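Local coordinates for aminotransferase (Paracoccus denitrificans, PDB 4GRX), which probably transfers amino groups from amines or omega-amino acids to carbonyl acceptors, with pyridoxal 5'-phosphate as its cofactor, at residues A[116-121]-A[311-316]; A[141-146]-A[317-322]. All blocks are in the same frame, centred on the assembly; numbering follows the deposited sequence.

In the fold
Both contacts lie in the domain built round the seven-stranded sheet of this fold type I enzyme, and helix 313-324 is common to them. Interaction 1, which holds Ser-116 and Phe-118 of the sodium site, sets the first turn of that helix against loop 116-121; interaction 2 packs the next turns on helix 129-146. Their centres are about 15 Å apart, and they meet where Leu-315 CD2 lies 3.9 Å from Leu-143 CD2 and Leu-311 CD1 lies 4.0 Å from Val-319 CG2. Neither includes a residue of the delta-amino valeric acid pocket. Strand 307-311 nevertheless neighbours strand 292-295, closely followed by the cofactor-bearing Lys-297, and Leu-311 packs on Leu-28 of the second subunit.

Interaction 1 of 2, residues A[116-121]-A[311-316]; sequences SPFDNG and LGPDLA. With NA (sodium ion), chain E.
The carbonyl oxygen of Phe-118, whose ring covers Gly-312, binds the sodium ion at 2.2 Å. Ser-116 O, the carbonyl oxygens of Val-113 and Glu-114 and a water share the same ion, gathering the chain round it where helix 103-115 gives way to the loop. An ST turn adds to this: Phe-118 N donates to Ser-116 OG over 3.0 Å. Phe-118 CG stands anti to the carbonyl carbon (chi1 -47°), and the ring lies flat over the start of helix 313-324. Gly-312 CA, at the N-cap position, sits 3.5 Å from the ring centroid and 10° off its normal, a CH-pi contact over the centre of the face. Pro-313 CD approaches obliquely and comes 3.8 Å from Phe-118 CB, while Ile-293 of a sheet strand also packs on the phenyl group. Farther along, the Pro-313 ring meets Asn-120 through two oxygens, with CD 3.4 Å from Asn-120 O and CB 3.6 Å from Asn-120 OD1. An alanine in place of Phe-118 would probably leave Gly-312 CA without its aromatic cover and open a gap beside Ile-293. No hydrogen bond joins the two segments, so the polar bonding of metal and turn shapes the loop from within, and CH-pi and van der Waals packing, including the Pro-313 ring against the Asn-120 oxygens, fits it to the helix start.

Interaction 2 of 2, residues A[141-146]-A[317-322]; sequences WFLHAA and KRVEAA
Leu-143 presses on the backbone of Arg-318 where two helices of the large domain of this fold type I, class III aminotransferase, 129-146 and 313-324, pack together. The axes of segments 141-146 and 317-322 come within 9.7 Å and cross at 71°. Leu-143 CG is anti to the backbone N (chi1 -177°), and its two methyls meet different partners: CD1 reaches Arg-318 O at 3.6 Å and also touches Ala-322 CB, whereas CD2 packs on Val-319 CG2. Phe-142 likewise holds CG anti to its backbone N, and its ring reaches the same alanine, CE1 lying 3.9 Å from Ala-322 CB. Ala-146 CB meets that methyl too, so the small side chain of Ala-322 receives three neighbours from the facing helix. Phe-142 also packs on Val-180 of the second subunit. Leu-143 CD2 lies 4.0 Å above the Arg-318 guanidinium plane, nearer the edge of the group than its centre. Asp-314 and Glu-147 form salt bridges with NH1 and NH2 and probably balance its charge. His-144, whose NE2 is hydrogen-bonded to Ala-230 O, shares a water with this group: the water lies in the plane of both groups, 2.8 Å from His-144 ND1, and accepts a weak bond from Arg-318 NH2 at 3.4 Å.

Interaction 1 of 2, residues A[116-121]-A[311-316]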
loop_
_atom_site.group_PDB
_atom_site.type_symbol
_atom_site.label_atom_id
_atom_site.label_comp_id
_atom_site.label_asym_id
_atom_site.label_seq_id
_atom_site.Cartn_x
_atom_site.Cartn_y
_atom_site.Cartn_z
ATOM N N SER A 116 2.588 0.164 23.009
ATOM C CA SER A 116 2.473 -1.247 22.701
ATOM C C SER A 116 2.608 -1.997 24.010
ATOM O O SER A 116 3.155 -1.454 24.964
ATOM C CB SER A 116 3.567 -1.678 21.712
ATOM O OG SER A 116 4.675 -2.283 22.365
ATOM N N PRO A 117 2.107 -3.238 24.071
ATOM C CA PRO A 117 2.314 -4.059 25.265
ATOM C C PRO A 117 3.756 -4.544 25.473
ATOM O O PRO A 117 4.078 -5.031 26.553
ATOM C CB PRO A 117 1.383 -5.256 25.035
ATOM C CG PRO A 117 1.162 -5.300 23.546
ATOM C CD PRO A 117 1.181 -3.872 23.113
ATOM N N PHE A 118 4.614 -4.411 24.465
ATOM C CA PHE A 118 5.993 -4.921 24.552
ATOM C C PHE A 118 6.910 -3.994 25.357
ATOM O O PHE A 118 6.731 -2.766 25.321
ATOM C CB PHE A 118 6.588 -5.114 23.148
ATOM C CG PHE A 118 5.679 -5.832 22.175
ATOM C CD1 PHE A 118 5.159 -7.091 22.473
ATOM C CD2 PHE A 118 5.374 -5.256 20.949
ATOM C CE1 PHE A 118 4.339 -7.752 21.583
ATOM C CE2 PHE A 118 4.553 -5.914 20.046
ATOM C CZ PHE A 118 4.036 -7.167 20.364
ATOM N N ASP A 119 7.895 -4.557 26.061
ATOM C CA ASP A 119 8.863 -3.706 26.794
ATOM C C ASP A 119 9.822 -2.919 25.903
ATOM O O ASP A 119 10.178 -1.789 26.218
ATOM C CB ASP A 119 9.647 -4.494 27.853
ATOM C CG ASP A 119 8.896 -4.602 29.169
ATOM O OD1 ASP A 119 7.667 -4.346 29.179
ATOM O OD2 ASP A 119 9.530 -4.940 30.194
ATOM N N ASN A 120 10.248 -3.538 24.809
ATOM C CA ASN A 120 11.028 -2.870 23.774
ATOM C C ASN A 120 10.688 -3.532 22.446
ATOM O O ASN A 120 9.986 -4.550 22.427
ATOM C CB ASN A 120 12.528 -2.965 24.065
ATOM C CG ASN A 120 13.015 -4.394 24.108
ATOM O OD1 ASN A 120 13.178 -5.037 23.071
ATOM N ND2 ASN A 120 13.235 -4.909 25.309
ATOM N N GLY A 121 11.169 -2.968 21.344
ATOM C CA GLY A 121 10.873 -3.534 20.046
ATOM C C GLY A 121 11.318 -2.693 18.877
ATOM O O GLY A 121 12.070 -1.748 19.037
ATOM N N LEU A 311 7.327 -5.200 15.952
ATOM C CA LEU A 311 7.893 -6.458 16.445
ATOM C C LEU A 311 8.172 -6.411 17.951
ATOM O O LEU A 311 8.841 -5.486 18.428
ATOM C CB LEU A 311 9.185 -6.786 15.695
ATOM C CG LEU A 311 9.133 -6.885 14.169
ATOM C CD1 LEU A 311 10.539 -6.873 13.587
ATOM C CD2 LEU A 311 8.371 -8.124 13.721
ATOM N N GLY A 312 7.662 -7.400 18.691
ATOM C CA GLY A 312 8.011 -7.592 20.108
ATOM C C GLY A 312 9.494 -7.936 20.260
ATOM O O GLY A 312 10.166 -8.225 19.259
ATOM N N PRO A 313 10.013 -7.941 21.502
ATOM C CA PRO A 313 11.467 -8.123 21.723
ATOM C C PRO A 313 12.096 -9.339 21.016
ATOM O O PRO A 313 13.148 -9.207 20.378
ATOM C CB PRO A 313 11.593 -8.264 23.246
ATOM C CG PRO A 313 10.350 -7.651 23.797
ATOM C CD PRO A 313 9.265 -7.838 22.768
ATOM N N ASP A 314 11.475 -10.506 21.120
ATOM C CA ASP A 314 12.118 -11.701 20.590
ATOM C C ASP A 314 12.297 -11.620 19.056
ATOM O O ASP A 314 13.399 -11.822 18.535
ATOM C CB ASP A 314 11.369 -12.958 21.030
ATOM C CG ASP A 314 12.002 -14.224 20.500
ATOM O OD1 ASP A 314 13.178 -14.508 20.831
ATOM O OD2 ASP A 314 11.320 -14.935 19.741
ATOM N N LEU A 315 11.225 -11.289 18.338
ATOM C CA LEU A 315 11.325 -11.099 16.895
ATOM C C LEU A 315 12.236 -9.922 16.505
ATOM O O LEU A 315 12.977 -10.014 15.532
ATOM C CB LEU A 315 9.945 -10.970 16.260
ATOM C CG LEU A 315 9.058 -12.216 16.260
ATOM C CD1 LEU A 315 7.727 -11.890 15.604
ATOM C CD2 LEU A 315 9.723 -13.383 15.543
ATOM N N ALA A 316 12.189 -8.830 17.271
ATOM C CA ALA A 316 13.089 -7.696 17.056
ATOM C C ALA A 316 14.546 -8.143 17.079
ATOM O O ALA A 316 15.278 -7.866 16.142
ATOM C CB ALA A 316 12.844 -6.599 18.079
HETATM NA NA NA E . 5.523 -0.879 25.545
HETATM O O HOH W 1 4.327 -1.051 27.421
#

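Interaction 2 of 2, residues A[141-146]-A[317-322]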
loop_
_atom_site.group_PDB
_atom_site.type_symbol
_atom_site.label_atom_id
_atom_site.label_comp_id
_atom_site.label_asym_id
_atom_site.label_seq_id
_atom_site.Cartn_x
_atom_site.Cartn_y
_atom_site.Cartn_z
ATOM N N TRP A 141 9.274 -15.169 6.197
ATOM C CA TRP A 141 10.050 -15.956 5.237
ATOM C C TRP A 141 11.524 -15.692 5.305
ATOM O O TRP A 141 12.315 -16.611 5.400
ATOM C CB TRP A 141 9.565 -15.723 3.822
ATOM C CG TRP A 141 8.179 -16.207 3.595
ATOM C CD1 TRP A 141 7.478 -17.132 4.348
ATOM C CD2 TRP A 141 7.270 -15.817 2.514
ATOM N NE1 TRP A 141 6.230 -17.316 3.838
ATOM C CE2 TRP A 141 6.050 -16.571 2.721
ATOM C CE3 TRP A 141 7.351 -14.945 1.432
ATOM C CZ2 TRP A 141 4.957 -16.445 1.874
ATOM C CZ3 TRP A 141 6.259 -14.834 0.574
ATOM C CH2 TRP A 141 5.083 -15.560 0.798
ATOM N N PHE A 142 11.898 -14.419 5.227
ATOM C CA PHE A 142 13.274 -13.950 5.439
ATOM C C PHE A 142 13.870 -14.566 6.708
ATOM O O PHE A 142 14.948 -15.158 6.672
ATOM C CB PHE A 142 13.257 -12.411 5.518
ATOM C CG PHE A 142 14.578 -11.782 5.870
ATOM C CD1 PHE A 142 14.750 -11.148 7.105
ATOM C CD2 PHE A 142 15.637 -11.779 4.963
ATOM C CE1 PHE A 142 15.949 -10.555 7.439
ATOM C CE2 PHE A 142 16.846 -11.195 5.298
ATOM C CZ PHE A 142 17.004 -10.585 6.535
ATOM N N LEU A 143 13.143 -14.453 7.820
ATOM C CA LEU A 143 13.648 -14.857 9.114
ATOM C C LEU A 143 13.918 -16.371 9.231
ATOM O O LEU A 143 15.033 -16.773 9.565
ATOM C CB LEU A 143 12.730 -14.347 10.227
ATOM C CG LEU A 143 13.197 -14.657 11.654
ATOM C CD1 LEU A 143 14.562 -14.049 11.946
ATOM C CD2 LEU A 143 12.167 -14.191 12.660
ATOM N N HIS A 144 12.924 -17.207 8.951
ATOM C CA HIS A 144 13.116 -18.663 9.041
ATOM C C HIS A 144 14.141 -19.185 8.062
ATOM O O HIS A 144 14.940 -20.079 8.402
ATOM C CB HIS A 144 11.785 -19.411 8.926
ATOM C CG HIS A 144 10.726 -18.911 9.881
ATOM N ND1 HIS A 144 10.904 -18.890 11.224
ATOM C CD2 HIS A 144 9.457 -18.388 9.647
ATOM C CE1 HIS A 144 9.808 -18.396 11.817
ATOM N NE2 HIS A 144 8.921 -18.075 10.850
ATOM N N ALA A 145 14.170 -18.620 6.852
ATOM C CA ALA A 145 15.212 -19.004 5.881
ATOM C C ALA A 145 16.616 -18.701 6.430
ATOM O O ALA A 145 17.505 -19.541 6.369
ATOM C CB ALA A 145 14.996 -18.337 4.530
ATOM N N ALA A 146 16.799 -17.508 6.989
ATOM C CA ALA A 146 18.098 -17.116 7.522
ATOM C C ALA A 146 18.448 -17.910 8.773
ATOM O O ALA A 146 19.609 -17.993 9.154
ATOM C CB ALA A 146 18.122 -15.621 7.810
ATOM N N LYS A 317 14.963 -8.854 18.128
ATOM C CA LYS A 317 16.324 -9.382 18.188
ATOM C C LYS A 317 16.623 -10.198 16.934
ATOM O O LYS A 317 17.566 -9.901 16.194
ATOM C CB LYS A 317 16.543 -10.276 19.419
ATOM C CG LYS A 317 16.520 -9.590 20.778
ATOM C CD LYS A 317 17.393 -10.356 21.773
ATOM C CE LYS A 317 16.710 -10.519 23.129
ATOM N NZ LYS A 317 15.547 -11.458 23.059
ATOM N N ARG A 318 15.800 -11.219 16.706
ATOM C CA ARG A 318 16.031 -12.199 15.650
ATOM C C ARG A 318 16.079 -11.602 14.233
ATOM O O ARG A 318 16.993 -11.931 13.455
ATOM C CB ARG A 318 15.033 -13.355 15.762
ATOM C CG ARG A 318 15.411 -14.359 16.840
ATOM C CD ARG A 318 14.229 -15.210 17.262
ATOM N NE ARG A 318 13.811 -16.151 16.222
ATOM C CZ ARG A 318 12.588 -16.663 16.128
ATOM N NH1 ARG A 318 11.653 -16.328 17.012
ATOM N NH2 ARG A 318 12.297 -17.504 15.143
ATOM N N VAL A 319 15.129 -10.715 13.924
ATOM C CA VAL A 319 15.097 -10.013 12.634
ATOM C C VAL A 319 16.345 -9.146 12.475
ATOM O O VAL A 319 17.032 -9.225 11.454
ATOM C CB VAL A 319 13.823 -9.149 12.457
ATOM C CG1 VAL A 319 13.933 -8.253 11.235
ATOM C CG2 VAL A 319 12.593 -10.032 12.355
ATOM N N GLU A 320 16.636 -8.344 13.497
ATOM C CA GLU A 320 17.819 -7.484 13.517
ATOM C C GLU A 320 19.098 -8.260 13.224
ATOM O O GLU A 320 19.856 -7.872 12.331
ATOM C CB GLU A 320 17.932 -6.760 14.854
ATOM C CG GLU A 320 19.260 -6.061 15.069
ATOM C CD GLU A 320 19.665 -6.033 16.530
ATOM O OE1 GLU A 320 19.009 -5.302 17.314
ATOM O OE2 GLU A 320 20.638 -6.742 16.889
ATOM N N ALA A 321 19.337 -9.343 13.967
ATOM C CA ALA A 321 20.507 -10.196 13.740
ATOM C C ALA A 321 20.535 -10.738 12.311
ATOM O O ALA A 321 21.571 -10.684 11.639
ATOM C CB ALA A 321 20.542 -11.342 14.736
ATOM N N ALA A 322 19.387 -11.242 11.852
ATOM C CA ALA A 322 19.256 -11.832 10.515
ATOM C C ALA A 322 19.644 -10.849 9.416
ATOM O O ALA A 322 20.312 -11.228 8.453
ATOM C CB ALA A 322 17.840 -12.339 10.304
HETATM O O HOH W 2 13.330 -19.435 12.565
#